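Side-chain contacts in SxtG (Microseira wollei, PDB 6U1R), which is an amidinotransferase of the saxitoxin biosynthetic pathway that probably passes an amidino group from donor to acceptor through a covalent enzyme intermediate: residues A[300-305]-A[345-350]; A[321-326]-A[331-336]; A[339-344]-A[349-354]. All blocks are in the same frame, centred on the assembly; numbering follows the deposited sequence.

Contact 1 (A[300-305]-A[345-350]); sequences VAPYPN and KDWGFK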
ATOM      1  N   VAL A 300     -28.063  17.438 -16.938  1.00 17.66           N
ATOM      2  CA  VAL A 300     -27.801  16.440 -17.976  1.00 16.38           C
ATOM      3  C   VAL A 300     -26.921  17.065 -19.056  1.00 17.05           C
ATOM      4  O   VAL A 300     -27.277  18.085 -19.661  1.00 16.09           O
ATOM      5  CB  VAL A 300     -29.110  15.891 -18.571  1.00 18.56           C
ATOM      6  CG1 VAL A 300     -28.816  14.815 -19.640  1.00 18.85           C
ATOM      7  CG2 VAL A 300     -30.017  15.312 -17.484  1.00 21.60           C
ATOM      8  N   ALA A 301     -25.761  16.454 -19.299  1.00 16.22           N
ATOM      9  CA  ALA A 301     -24.809  17.012 -20.237  1.00 15.26           C
ATOM     10  C   ALA A 301     -25.421  17.099 -21.634  1.00 15.17           C
ATOM     11  O   ALA A 301     -26.149  16.190 -22.051  1.00 16.13           O
ATOM     12  CB  ALA A 301     -23.540  16.155 -20.300  1.00 15.74           C
ATOM     13  N   PRO A 302     -25.128  18.157 -22.386  1.00 16.36           N
ATOM     14  CA  PRO A 302     -25.515  18.190 -23.798  1.00 17.57           C
ATOM     15  C   PRO A 302     -24.678  17.219 -24.607  1.00 17.97           C
ATOM     16  O   PRO A 302     -23.602  16.790 -24.189  1.00 17.00           O
ATOM     17  CB  PRO A 302     -25.241  19.646 -24.198  1.00 17.70           C
ATOM     18  CG  PRO A 302     -24.065  20.023 -23.353  1.00 15.99           C
ATOM     19  CD  PRO A 302     -24.304  19.326 -22.024  1.00 15.36           C
ATOM     20  N   TYR A 303     -25.213  16.848 -25.781  1.00 17.08           N
ATOM     21  CA  TYR A 303     -24.485  16.021 -26.741  1.00 18.20           C
ATOM     22  C   TYR A 303     -23.457  16.867 -27.494  1.00 17.14           C
ATOM     23  O   TYR A 303     -23.781  17.982 -27.931  1.00 17.89           O
ATOM     24  CB  TYR A 303     -25.471  15.358 -27.708  1.00 18.48           C
ATOM     25  CG  TYR A 303     -26.267  14.249 -27.053  1.00 19.20           C
ATOM     26  CD1 TYR A 303     -27.372  14.526 -26.258  1.00 20.80           C
ATOM     27  CD2 TYR A 303     -25.897  12.926 -27.208  1.00 20.66           C
ATOM     28  CE1 TYR A 303     -28.085  13.503 -25.643  1.00 22.71           C
ATOM     29  CE2 TYR A 303     -26.611  11.908 -26.605  1.00 21.61           C
ATOM     30  CZ  TYR A 303     -27.692  12.199 -25.831  1.00 21.82           C
ATOM     31  OH  TYR A 303     -28.377  11.167 -25.236  1.00 25.24           O
ATOM     32  N   PRO A 304     -22.219  16.388 -27.649  1.00 16.16           N
ATOM     33  CA  PRO A 304     -21.163  17.240 -28.213  1.00 17.53           C
ATOM     34  C   PRO A 304     -21.273  17.470 -29.709  1.00 18.15           C
ATOM     35  O   PRO A 304     -20.780  18.499 -30.194  1.00 18.34           O
ATOM     36  CB  PRO A 304     -19.878  16.466 -27.871  1.00 16.99           C
ATOM     37  CG  PRO A 304     -20.340  15.042 -27.812  1.00 16.78           C
ATOM     38  CD  PRO A 304     -21.679  15.092 -27.183  1.00 17.17           C
ATOM     39  N   ASN A 305     -21.888  16.554 -30.458  1.00 18.47           N
ATOM     40  CA  ASN A 305     -21.909  16.651 -31.916  1.00 19.35           C
ATOM     41  C   ASN A 305     -20.496  16.887 -32.444  1.00 21.80           C
ATOM     42  O   ASN A 305     -20.266  17.718 -33.329  1.00 21.46           O
ATOM     43  CB  ASN A 305     -22.848  17.770 -32.399  1.00 19.95           C
ATOM     44  CG  ASN A 305     -24.310  17.505 -32.083  1.00 19.69           C
ATOM     45  OD1 ASN A 305     -25.062  18.419 -31.716  1.00 21.09           O
ATOM     46  ND2 ASN A 305     -24.724  16.264 -32.224  1.00 18.28           N
ATOM     47  N   LYS A 345     -22.681  27.857 -18.905  1.00 18.39           N
ATOM     48  CA  LYS A 345     -23.069  29.258 -18.714  1.00 20.18           C
ATOM     49  C   LYS A 345     -24.536  29.367 -18.323  1.00 20.70           C
ATOM     50  O   LYS A 345     -24.892  30.087 -17.381  1.00 21.17           O
ATOM     51  CB  LYS A 345     -22.819  30.060 -19.987  1.00 22.15           C
ATOM     52  CG  LYS A 345     -21.370  30.305 -20.293  1.00 27.33           C
ATOM     53  CD  LYS A 345     -21.165  30.969 -21.672  1.00 32.85           C
ATOM     54  CE  LYS A 345     -21.978  32.244 -21.815  1.00 49.02           C
ATOM     55  NZ  LYS A 345     -21.367  33.189 -22.801  1.00 68.21           N
ATOM     56  N   ASP A 346     -25.402  28.657 -19.045  1.00 20.30           N
ATOM     57  CA  ASP A 346     -26.828  28.733 -18.766  1.00 20.92           C
ATOM     58  C   ASP A 346     -27.148  28.192 -17.382  1.00 22.31           C
ATOM     59  O   ASP A 346     -28.106  28.653 -16.750  1.00 21.84           O
ATOM     60  CB  ASP A 346     -27.620  27.987 -19.844  1.00 21.91           C
ATOM     61  CG  ASP A 346     -27.523  28.663 -21.222  1.00 27.63           C
ATOM     62  OD1 ASP A 346     -26.997  29.802 -21.316  1.00 29.83           O
ATOM     63  OD2 ASP A 346     -27.961  28.052 -22.212  1.00 29.10           O
ATOM     64  N   TRP A 347     -26.352  27.240 -16.875  1.00 19.04           N
ATOM     65  CA  TRP A 347     -26.548  26.719 -15.526  1.00 19.82           C
ATOM     66  C   TRP A 347     -25.950  27.614 -14.438  1.00 18.65           C
ATOM     67  O   TRP A 347     -26.055  27.268 -13.258  1.00 20.82           O
ATOM     68  CB  TRP A 347     -25.943  25.311 -15.412  1.00 18.80           C
ATOM     69  CG  TRP A 347     -26.731  24.227 -16.100  1.00 19.26           C
ATOM     70  CD1 TRP A 347     -28.093  24.132 -16.202  1.00 19.03           C
ATOM     71  CD2 TRP A 347     -26.197  23.082 -16.778  1.00 18.15           C
ATOM     72  NE1 TRP A 347     -28.435  22.995 -16.910  1.00 19.32           N
ATOM     73  CE2 TRP A 347     -27.288  22.336 -17.270  1.00 19.40           C
ATOM     74  CE3 TRP A 347     -24.898  22.614 -17.015  1.00 19.09           C
ATOM     75  CZ2 TRP A 347     -27.125  21.150 -17.986  1.00 19.31           C
ATOM     76  CZ3 TRP A 347     -24.736  21.433 -17.725  1.00 19.05           C
ATOM     77  CH2 TRP A 347     -25.851  20.720 -18.217  1.00 18.06           C
ATOM     78  N   GLY A 348     -25.321  28.724 -14.802  1.00 19.33           N
ATOM     79  CA  GLY A 348     -24.814  29.688 -13.844  1.00 19.57           C
ATOM     80  C   GLY A 348     -23.330  29.626 -13.547  1.00 20.86           C
ATOM     81  O   GLY A 348     -22.868  30.334 -12.642  1.00 20.60           O
ATOM     82  N   PHE A 349     -22.575  28.790 -14.253  1.00 19.80           N
ATOM     83  CA  PHE A 349     -21.142  28.695 -14.047  1.00 19.54           C
ATOM     84  C   PHE A 349     -20.418  29.693 -14.947  1.00 21.45           C
ATOM     85  O   PHE A 349     -21.010  30.331 -15.818  1.00 19.16           O
ATOM     86  CB  PHE A 349     -20.676  27.254 -14.300  1.00 17.57           C
ATOM     87  CG  PHE A 349     -21.290  26.254 -13.362  1.00 18.16           C
ATOM     88  CD1 PHE A 349     -20.744  26.034 -12.100  1.00 17.00           C
ATOM     89  CD2 PHE A 349     -22.417  25.532 -13.732  1.00 17.93           C
ATOM     90  CE1 PHE A 349     -21.303  25.113 -11.233  1.00 18.23           C
ATOM     91  CE2 PHE A 349     -22.993  24.605 -12.860  1.00 19.11           C
ATOM     92  CZ  PHE A 349     -22.441  24.388 -11.616  1.00 17.78           C
ATOM     93  N   LYS A 350     -19.110  29.837 -14.720  1.00 20.74           N
ATOM     94  CA  LYS A 350     -18.261  30.751 -15.489  1.00 22.19           C
ATOM     95  C   LYS A 350     -17.177  29.928 -16.178  1.00 21.26           C
ATOM     96  O   LYS A 350     -16.120  29.661 -15.585  1.00 19.09           O
ATOM     97  CB  LYS A 350     -17.631  31.821 -14.598  1.00 24.54           C
ATOM     98  CG  LYS A 350     -18.626  32.778 -13.942  1.00 33.11           C
ATOM     99  CD  LYS A 350     -19.503  33.499 -14.956  1.00 44.28           C
ATOM    100  CE  LYS A 350     -20.420  34.525 -14.292  1.00 43.69           C
ATOM    101  NZ  LYS A 350     -21.114  35.367 -15.315  1.00 56.93           N
TER

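Contact 2 (A[321-326]-A[331-336]); sequences LNVLML and VIVEKK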
ATOM      1  N   LEU A 321     -17.100  16.188 -20.403  1.00 12.78           N
ATOM      2  CA  LEU A 321     -17.492  16.186 -18.995  1.00 15.23           C
ATOM      3  C   LEU A 321     -16.307  16.217 -18.029  1.00 13.60           C
ATOM      4  O   LEU A 321     -16.517  16.463 -16.836  1.00 13.19           O
ATOM      5  CB  LEU A 321     -18.362  14.955 -18.678  1.00 15.01           C
ATOM      6  CG  LEU A 321     -19.852  15.053 -19.019  1.00 16.22           C
ATOM      7  CD1 LEU A 321     -20.102  14.777 -20.486  1.00 15.92           C
ATOM      8  CD2 LEU A 321     -20.639  14.086 -18.150  1.00 18.97           C
ATOM      9  N   ASN A 322     -15.075  15.987 -18.501  1.00 14.38           N
ATOM     10  CA  ASN A 322     -13.913  15.885 -17.620  1.00 14.01           C
ATOM     11  C   ASN A 322     -13.410  17.275 -17.235  1.00 15.34           C
ATOM     12  O   ASN A 322     -12.218  17.571 -17.364  1.00 13.75           O
ATOM     13  CB  ASN A 322     -12.825  15.071 -18.333  1.00 12.89           C
ATOM     14  CG  ASN A 322     -11.789  14.490 -17.400  1.00 14.70           C
ATOM     15  OD1 ASN A 322     -10.585  14.764 -17.538  1.00 14.29           O
ATOM     16  ND2 ASN A 322     -12.231  13.625 -16.488  1.00 15.52           N
ATOM     17  N   VAL A 323     -14.311  18.119 -16.726  1.00 14.67           N
ATOM     18  CA  VAL A 323     -14.001  19.501 -16.360  1.00 14.15           C
ATOM     19  C   VAL A 323     -13.307  19.574 -15.004  1.00 13.41           C
ATOM     20  O   VAL A 323     -13.299  18.604 -14.234  1.00 13.60           O
ATOM     21  CB  VAL A 323     -15.284  20.354 -16.343  1.00 13.73           C
ATOM     22  CG1 VAL A 323     -15.863  20.484 -17.758  1.00 14.64           C
ATOM     23  CG2 VAL A 323     -16.311  19.757 -15.369  1.00 15.27           C
ATOM     24  N   LEU A 324     -12.728  20.737 -14.702  1.00 13.88           N
ATOM     25  CA  LEU A 324     -12.046  20.991 -13.430  1.00 14.10           C
ATOM     26  C   LEU A 324     -12.609  22.281 -12.849  1.00 15.13           C
ATOM     27  O   LEU A 324     -12.574  23.320 -13.511  1.00 13.85           O
ATOM     28  CB  LEU A 324     -10.523  21.108 -13.603  1.00 13.69           C
ATOM     29  CG  LEU A 324      -9.735  21.475 -12.331  1.00 14.27           C
ATOM     30  CD1 LEU A 324      -9.808  20.340 -11.335  1.00 13.25           C
ATOM     31  CD2 LEU A 324      -8.277  21.853 -12.617  1.00 14.18           C
ATOM     32  N   MET A 325     -13.110  22.206 -11.616  1.00 14.18           N
ATOM     33  CA  MET A 325     -13.640  23.362 -10.901  1.00 14.65           C
ATOM     34  C   MET A 325     -12.520  24.052 -10.128  1.00 14.96           C
ATOM     35  O   MET A 325     -11.818  23.404  -9.348  1.00 15.18           O
ATOM     36  CB  MET A 325     -14.731  22.950  -9.911  1.00 12.76           C
ATOM     37  CG  MET A 325     -15.922  22.177 -10.493  1.00 14.44           C
ATOM     38  SD  MET A 325     -16.759  23.039 -11.794  1.00 17.66           S
ATOM     39  CE  MET A 325     -17.353  24.497 -10.935  1.00 17.42           C
ATOM     40  N   LEU A 326     -12.403  25.369 -10.300  1.00 15.69           N
ATOM     41  CA  LEU A 326     -11.503  26.176  -9.486  1.00 16.73           C
ATOM     42  C   LEU A 326     -12.164  26.700  -8.221  1.00 17.44           C
ATOM     43  O   LEU A 326     -11.462  27.049  -7.261  1.00 17.96           O
ATOM     44  CB  LEU A 326     -10.974  27.351 -10.312  1.00 16.99           C
ATOM     45  CG  LEU A 326     -10.404  26.999 -11.686  1.00 19.04           C
ATOM     46  CD1 LEU A 326      -9.800  28.222 -12.362  1.00 20.56           C
ATOM     47  CD2 LEU A 326      -9.386  25.857 -11.590  1.00 20.20           C
ATOM     48  N   VAL A 331     -14.987  27.129 -13.979  1.00 17.68           N
ATOM     49  CA  VAL A 331     -14.821  25.761 -14.475  1.00 15.94           C
ATOM     50  C   VAL A 331     -14.005  25.784 -15.763  1.00 17.01           C
ATOM     51  O   VAL A 331     -14.326  26.527 -16.696  1.00 16.55           O
ATOM     52  CB  VAL A 331     -16.192  25.074 -14.698  1.00 14.87           C
ATOM     53  CG1 VAL A 331     -17.121  25.912 -15.560  1.00 18.62           C
ATOM     54  CG2 VAL A 331     -16.010  23.678 -15.290  1.00 15.90           C
ATOM     55  N   ILE A 332     -12.931  24.977 -15.814  1.00 16.53           N
ATOM     56  CA  ILE A 332     -12.119  24.848 -17.016  1.00 15.57           C
ATOM     57  C   ILE A 332     -12.756  23.780 -17.895  1.00 15.80           C
ATOM     58  O   ILE A 332     -13.072  22.674 -17.425  1.00 16.28           O
ATOM     59  CB  ILE A 332     -10.653  24.518 -16.671  1.00 15.57           C
ATOM     60  CG1 ILE A 332     -10.004  25.728 -15.960  1.00 18.87           C
ATOM     61  CG2 ILE A 332      -9.857  24.168 -17.927  1.00 15.59           C
ATOM     62  CD1 ILE A 332      -8.622  25.498 -15.455  1.00 22.57           C
ATOM     63  N   VAL A 333     -12.939  24.109 -19.173  1.00 15.29           N
ATOM     64  CA  VAL A 333     -13.653  23.264 -20.125  1.00 14.45           C
ATOM     65  C   VAL A 333     -12.985  23.445 -21.480  1.00 15.61           C
ATOM     66  O   VAL A 333     -12.383  24.487 -21.767  1.00 15.88           O
ATOM     67  CB  VAL A 333     -15.159  23.627 -20.135  1.00 17.17           C
ATOM     68  CG1 VAL A 333     -15.334  25.095 -20.270  1.00 20.06           C
ATOM     69  CG2 VAL A 333     -15.931  22.895 -21.229  1.00 16.37           C
ATOM     70  N   GLU A 334     -13.062  22.406 -22.310  1.00 15.61           N
ATOM     71  CA  GLU A 334     -12.273  22.357 -23.534  1.00 15.37           C
ATOM     72  C   GLU A 334     -12.931  23.148 -24.668  1.00 16.60           C
ATOM     73  O   GLU A 334     -14.150  23.115 -24.858  1.00 15.45           O
ATOM     74  CB  GLU A 334     -12.057  20.904 -23.955  1.00 15.85           C
ATOM     75  CG  GLU A 334     -10.767  20.665 -24.758  1.00 15.70           C
ATOM     76  CD  GLU A 334     -10.855  21.116 -26.217  1.00 18.57           C
ATOM     77  OE1 GLU A 334     -11.936  20.975 -26.836  1.00 19.33           O
ATOM     78  OE2 GLU A 334      -9.828  21.590 -26.761  1.00 17.43           O
ATOM     79  N   LYS A 335     -12.083  23.805 -25.463  1.00 18.27           N
ATOM     80  CA  LYS A 335     -12.522  24.830 -26.406  1.00 18.07           C
ATOM     81  C   LYS A 335     -13.484  24.298 -27.463  1.00 21.38           C
ATOM     82  O   LYS A 335     -14.397  25.019 -27.891  1.00 20.62           O
ATOM     83  CB  LYS A 335     -11.288  25.458 -27.062  1.00 23.87           C
ATOM     84  CG  LYS A 335     -11.597  26.461 -28.166  1.00 31.66           C
ATOM     85  CD  LYS A 335     -10.421  27.422 -28.386  1.00 39.43           C
ATOM     86  CE  LYS A 335     -10.705  28.434 -29.498  1.00 48.82           C
ATOM     87  NZ  LYS A 335      -9.508  28.662 -30.372  1.00 57.97           N
ATOM     88  N   LYS A 336     -13.298  23.064 -27.926  1.00 18.53           N
ATOM     89  CA  LYS A 336     -14.191  22.551 -28.953  1.00 20.88           C
ATOM     90  C   LYS A 336     -15.495  22.010 -28.376  1.00 19.32           C
ATOM     91  O   LYS A 336     -16.378  21.622 -29.144  1.00 20.67           O
ATOM     92  CB  LYS A 336     -13.484  21.477 -29.787  1.00 22.42           C
ATOM     93  CG  LYS A 336     -12.342  22.042 -30.649  1.00 25.95           C
ATOM     94  CD  LYS A 336     -11.861  21.035 -31.673  1.00 30.40           C
ATOM     95  CE  LYS A 336     -10.461  21.374 -32.192  1.00 35.65           C
ATOM     96  NZ  LYS A 336     -10.503  22.385 -33.276  1.00 48.57           N
TER

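Contact 3 (A[339-344]-A[349-354]); sequences PMIKAL and FKPIVC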
ATOM      1  N   PRO A 339     -21.169  22.897 -26.988  1.00 17.08           N
ATOM      2  CA  PRO A 339     -22.411  22.658 -26.238  1.00 17.37           C
ATOM      3  C   PRO A 339     -22.208  22.655 -24.731  1.00 16.17           C
ATOM      4  O   PRO A 339     -23.009  23.263 -23.997  1.00 15.95           O
ATOM      5  CB  PRO A 339     -22.880  21.294 -26.773  1.00 18.02           C
ATOM      6  CG  PRO A 339     -22.288  21.229 -28.174  1.00 19.12           C
ATOM      7  CD  PRO A 339     -20.938  21.871 -28.023  1.00 18.38           C
ATOM      8  N   MET A 340     -21.145  22.009 -24.235  1.00 16.17           N
ATOM      9  CA  MET A 340     -20.875  22.049 -22.800  1.00 15.61           C
ATOM     10  C   MET A 340     -20.657  23.476 -22.312  1.00 16.19           C
ATOM     11  O   MET A 340     -21.143  23.838 -21.237  1.00 16.07           O
ATOM     12  CB  MET A 340     -19.661  21.186 -22.450  1.00 16.31           C
ATOM     13  CG  MET A 340     -19.416  21.052 -20.950  1.00 19.28           C
ATOM     14  SD  MET A 340     -20.725  20.129 -20.085  1.00 18.29           S
ATOM     15  CE  MET A 340     -20.389  18.500 -20.656  1.00 16.66           C
ATOM     16  N   ILE A 341     -19.893  24.285 -23.061  1.00 15.62           N
ATOM     17  CA  ILE A 341     -19.628  25.668 -22.649  1.00 18.18           C
ATOM     18  C   ILE A 341     -20.940  26.430 -22.491  1.00 16.92           C
ATOM     19  O   ILE A 341     -21.161  27.130 -21.493  1.00 17.88           O
ATOM     20  CB  ILE A 341     -18.685  26.359 -23.656  1.00 18.69           C
ATOM     21  CG1 ILE A 341     -17.302  25.708 -23.596  1.00 18.07           C
ATOM     22  CG2 ILE A 341     -18.557  27.873 -23.367  1.00 17.99           C
ATOM     23  CD1 ILE A 341     -16.435  25.997 -24.804  1.00 18.98           C
ATOM     24  N   LYS A 342     -21.841  26.283 -23.466  1.00 17.46           N
ATOM     25  CA  LYS A 342     -23.118  26.990 -23.402  1.00 18.73           C
ATOM     26  C   LYS A 342     -23.974  26.499 -22.238  1.00 18.96           C
ATOM     27  O   LYS A 342     -24.574  27.305 -21.516  1.00 18.80           O
ATOM     28  CB  LYS A 342     -23.884  26.827 -24.718  1.00 21.18           C
ATOM     29  CG  LYS A 342     -25.281  27.477 -24.652  1.00 23.38           C
ATOM     30  CD  LYS A 342     -26.031  27.379 -25.953  1.00 26.48           C
ATOM     31  CE  LYS A 342     -27.452  27.916 -25.760  1.00 34.78           C
ATOM     32  NZ  LYS A 342     -28.321  27.563 -26.922  1.00 51.76           N
ATOM     33  N   ALA A 343     -24.048  25.178 -22.040  1.00 18.50           N
ATOM     34  CA  ALA A 343     -24.850  24.646 -20.942  1.00 17.52           C
ATOM     35  C   ALA A 343     -24.315  25.104 -19.591  1.00 18.55           C
ATOM     36  O   ALA A 343     -25.087  25.498 -18.704  1.00 18.84           O
ATOM     37  CB  ALA A 343     -24.892  23.122 -21.018  1.00 17.97           C
ATOM     38  N   LEU A 344     -22.993  25.067 -19.417  1.00 15.80           N
ATOM     39  CA  LEU A 344     -22.410  25.537 -18.165  1.00 17.37           C
ATOM     40  C   LEU A 344     -22.774  26.993 -17.893  1.00 18.85           C
ATOM     41  O   LEU A 344     -23.130  27.345 -16.764  1.00 18.50           O
ATOM     42  CB  LEU A 344     -20.899  25.356 -18.200  1.00 17.70           C
ATOM     43  CG  LEU A 344     -20.468  23.886 -18.096  1.00 16.66           C
ATOM     44  CD1 LEU A 344     -19.001  23.758 -18.406  1.00 17.91           C
ATOM     45  CD2 LEU A 344     -20.786  23.326 -16.686  1.00 15.51           C
ATOM     46  N   PHE A 349     -22.575  28.790 -14.253  1.00 19.80           N
ATOM     47  CA  PHE A 349     -21.142  28.695 -14.047  1.00 19.54           C
ATOM     48  C   PHE A 349     -20.418  29.693 -14.947  1.00 21.45           C
ATOM     49  O   PHE A 349     -21.010  30.331 -15.818  1.00 19.16           O
ATOM     50  CB  PHE A 349     -20.676  27.254 -14.300  1.00 17.57           C
ATOM     51  CG  PHE A 349     -21.290  26.254 -13.362  1.00 18.16           C
ATOM     52  CD1 PHE A 349     -20.744  26.034 -12.100  1.00 17.00           C
ATOM     53  CD2 PHE A 349     -22.417  25.532 -13.732  1.00 17.93           C
ATOM     54  CE1 PHE A 349     -21.303  25.113 -11.233  1.00 18.23           C
ATOM     55  CE2 PHE A 349     -22.993  24.605 -12.860  1.00 19.11           C
ATOM     56  CZ  PHE A 349     -22.441  24.388 -11.616  1.00 17.78           C
ATOM     57  N   LYS A 350     -19.110  29.837 -14.720  1.00 20.74           N
ATOM     58  CA  LYS A 350     -18.261  30.751 -15.489  1.00 22.19           C
ATOM     59  C   LYS A 350     -17.177  29.928 -16.178  1.00 21.26           C
ATOM     60  O   LYS A 350     -16.120  29.661 -15.585  1.00 19.09           O
ATOM     61  CB  LYS A 350     -17.631  31.821 -14.598  1.00 24.54           C
ATOM     62  CG  LYS A 350     -18.626  32.778 -13.942  1.00 33.11           C
ATOM     63  CD  LYS A 350     -19.503  33.499 -14.956  1.00 44.28           C
ATOM     64  CE  LYS A 350     -20.420  34.525 -14.292  1.00 43.69           C
ATOM     65  NZ  LYS A 350     -21.114  35.367 -15.315  1.00 56.93           N
ATOM     66  N   PRO A 351     -17.397  29.502 -17.419  1.00 19.32           N
ATOM     67  CA  PRO A 351     -16.406  28.659 -18.095  1.00 19.60           C
ATOM     68  C   PRO A 351     -15.144  29.437 -18.434  1.00 20.81           C
ATOM     69  O   PRO A 351     -15.189  30.609 -18.824  1.00 17.43           O
ATOM     70  CB  PRO A 351     -17.131  28.196 -19.367  1.00 19.66           C
ATOM     71  CG  PRO A 351     -18.557  28.482 -19.134  1.00 20.95           C
ATOM     72  CD  PRO A 351     -18.628  29.643 -18.211  1.00 20.89           C
ATOM     73  N   ILE A 352     -14.007  28.776 -18.244  1.00 17.86           N
ATOM     74  CA  ILE A 352     -12.714  29.263 -18.696  1.00 18.46           C
ATOM     75  C   ILE A 352     -12.222  28.251 -19.716  1.00 19.69           C
ATOM     76  O   ILE A 352     -12.014  27.078 -19.382  1.00 19.10           O
ATOM     77  CB  ILE A 352     -11.729  29.426 -17.529  1.00 20.39           C
ATOM     78  CG1 ILE A 352     -12.314  30.389 -16.490  1.00 21.91           C
ATOM     79  CG2 ILE A 352     -10.388  29.919 -18.048  1.00 22.07           C
ATOM     80  CD1 ILE A 352     -11.687  30.303 -15.126  1.00 24.33           C
ATOM     81  N   VAL A 353     -12.097  28.681 -20.960  1.00 18.73           N
ATOM     82  CA  VAL A 353     -11.890  27.769 -22.073  1.00 19.57           C
ATOM     83  C   VAL A 353     -10.402  27.527 -22.266  1.00 19.67           C
ATOM     84  O   VAL A 353      -9.578  28.427 -22.086  1.00 21.54           O
ATOM     85  CB  VAL A 353     -12.540  28.336 -23.350  1.00 21.35           C
ATOM     86  CG1 VAL A 353     -12.178  27.499 -24.523  1.00 23.96           C
ATOM     87  CG2 VAL A 353     -14.066  28.366 -23.187  1.00 19.95           C
ATOM     88  N   CYS A 354     -10.056  26.295 -22.657  1.00 18.31           N
ATOM     89  CA  CYS A 354      -8.668  25.905 -22.893  1.00 18.83           C
ATOM     90  C   CYS A 354      -8.610  24.834 -23.981  1.00 17.21           C
ATOM     91  O   CYS A 354      -9.386  23.877 -23.931  1.00 17.39           O
ATOM     92  CB  CYS A 354      -8.042  25.381 -21.585  1.00 16.50           C
ATOM     93  SG  CYS A 354      -6.253  24.993 -21.698  1.00 21.03           S
TER

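Contact 1 (A[300-305]-A[345-350])
Trp347 meets Val300 through the far end of its six-membered ring, where CH2 lies 3.3 Å from the carbonyl oxygen Val300 O. The oxygen sits at the ring edge and in its plane, a little nearer to CH2 than to CZ2; the indole meets the chain edge-on, at the end of strand 297-300. Its first torsion explains this reach: CG stands beside the backbone N and opposite the carbonyl carbon (chi1 -74°), which sends the ring off the end of helix 338-346 toward the end of that strand. The close-packed part is confined to Val300 O against the CH2-CZ2 edge.

Pro302 CD stands 4.3 Å from Trp347 CH2, an oblique and looser apolar approach. Leu278 and Leu299, from strands 276-279 and 297-300, also touch the indole, while Pro302 packs on Pro339 and Ala343 of the helix. On the solvent side, the Val300 side chain turns from the helix and is exposed, as are Lys345 and Asp346 at the helix end. There the chain leaves the helix in a Schellman motif at Gly348, whose positive phi suits glycine; Gly348 N to Lys345 O is one of its two bonds.

No hydrogen bond joins the two segments. The tight spot pairs a carbonyl oxygen with the slightly electropositive C-H edge of an aromatic ring, so a modest electrostatic attraction probably adds to the van der Waals contact between the strand end and the residue that follows the helix.

Contact 2 (A[321-326]-A[331-336])
Leu324 and Ile332 form an antiparallel hydrogen-bonded pair, with a nearly straight bond from Ile332 N to Leu324 O (2.9 Å, 168° at the hydrogen) and a long, weak return bond from Leu324 N to Ile332 O. One step on, Met325 and Val331 are a non-hydrogen-bonded pair, and their side chains occupy the same sheet face. With Met325 CG beside the backbone N, the bend at chi2 (-57°) brings the sulfur over Val331, SD lying 3.6 Å from Val331 CB; chi3 places only the methyl CE, which comes within 4.0 Å of Val331 CB. Val331 CG2 is shared: it touches that sulfur and, at 3.6 Å, Val323 CB.

Together the strands make a beta hairpin, and 330-334 lies between 324-325 and 350-354, antiparallel to the first and parallel to the second. The other face carries Leu324, Ile332 and the reaching end of Leu326, whose CD2 comes within 4.0 Å of Ile332 CD1; helix 83-102 packs over them with Phe96 and Leu100. Before the hairpin, Asn322 centres an inverse gamma turn, and its OD1 accepts a hydrogen bond from the backbone N of Cys368, the predicted amidino-carrying cysteine. Val323 lies beside Val333, pointing the same way, CG1 to CB 4.0 Å, and its own CB rests 3.4 Å from Ile332 O.

Contact 3 (A[339-344]-A[349-354])
Leu344 and Phe349 cross at a slant, Leu344 CD2 resting 4.0 Å from Phe349 CD2, while the leucine carbonyl oxygen lies at the edge of the same ring. Leu344 O is in the plane of the phenyl group, 3.6 Å from Phe349 CD2, and also accepts the backbone hydrogen bond from Phe349 N (2.9 Å, 154° at the hydrogen), with the donor tilted out of the carbonyl plane. This is the outer bond of the Schellman motif that closes the helix. One oxygen thus ties the last turn of the helix to the residue just before the strand and meets that residue's ring. Phe349 CG stands opposite its own carbonyl carbon (chi1 -62°), which carries the ring toward the helix end; the second torsion then turns the CD2 edge to the oxygen. Leu272 of strand 269-273 touches both side chains.

The segments belong to a beta-alpha-beta unit: strand 330-334 leads into helix 338-346, which runs back along the sheet before strand 350-354 enters parallel to the first. The N-to-C directions of 339-344 and 350-354 accordingly differ by 153°, with the axes of these segments 8.1 Å apart at closest approach.

Farther along, Pro351 turns its ring to the helix. Its CG is 4.0 Å from Leu344 CB and 3.8 Å from Ile341 O, so the ring lies against the helix between that oxygen and the Leu344 side chain, about one turn apart. Ile341 and Val353 meet at roughly a right angle, the isoleucine extending its tip sheetward so that CD1 is 3.7 Å from Val353 CG2. Val353 is exposed, whereas Leu344 and Phe349 are buried; Val333, on the neighbouring strand, touches Ile341 and Pro351.

In the fold
Contacts 2 and 3 follow one another along the chain and meet in one sheet, their centres about 7 Å apart: Val331 O and Ile352 N, 2.7 Å apart, make a probable hydrogen bond between strands 330-334 and 350-354. Contact 1 spans a longer chain interval that includes the hairpin of contact 2. Its centre is about 6 Å from that of contact 3; their ranges overlap at Phe349 and Lys350, both use helix 338-346, and Pro302 CG packs 3.5 Å from Pro339 O. Only contact 2 approaches the predicted active site, the side chain of Leu324 lying about 9 Å from that of Cys368; contacts 1 and 3 lie away from it, on the side of helix 338-346.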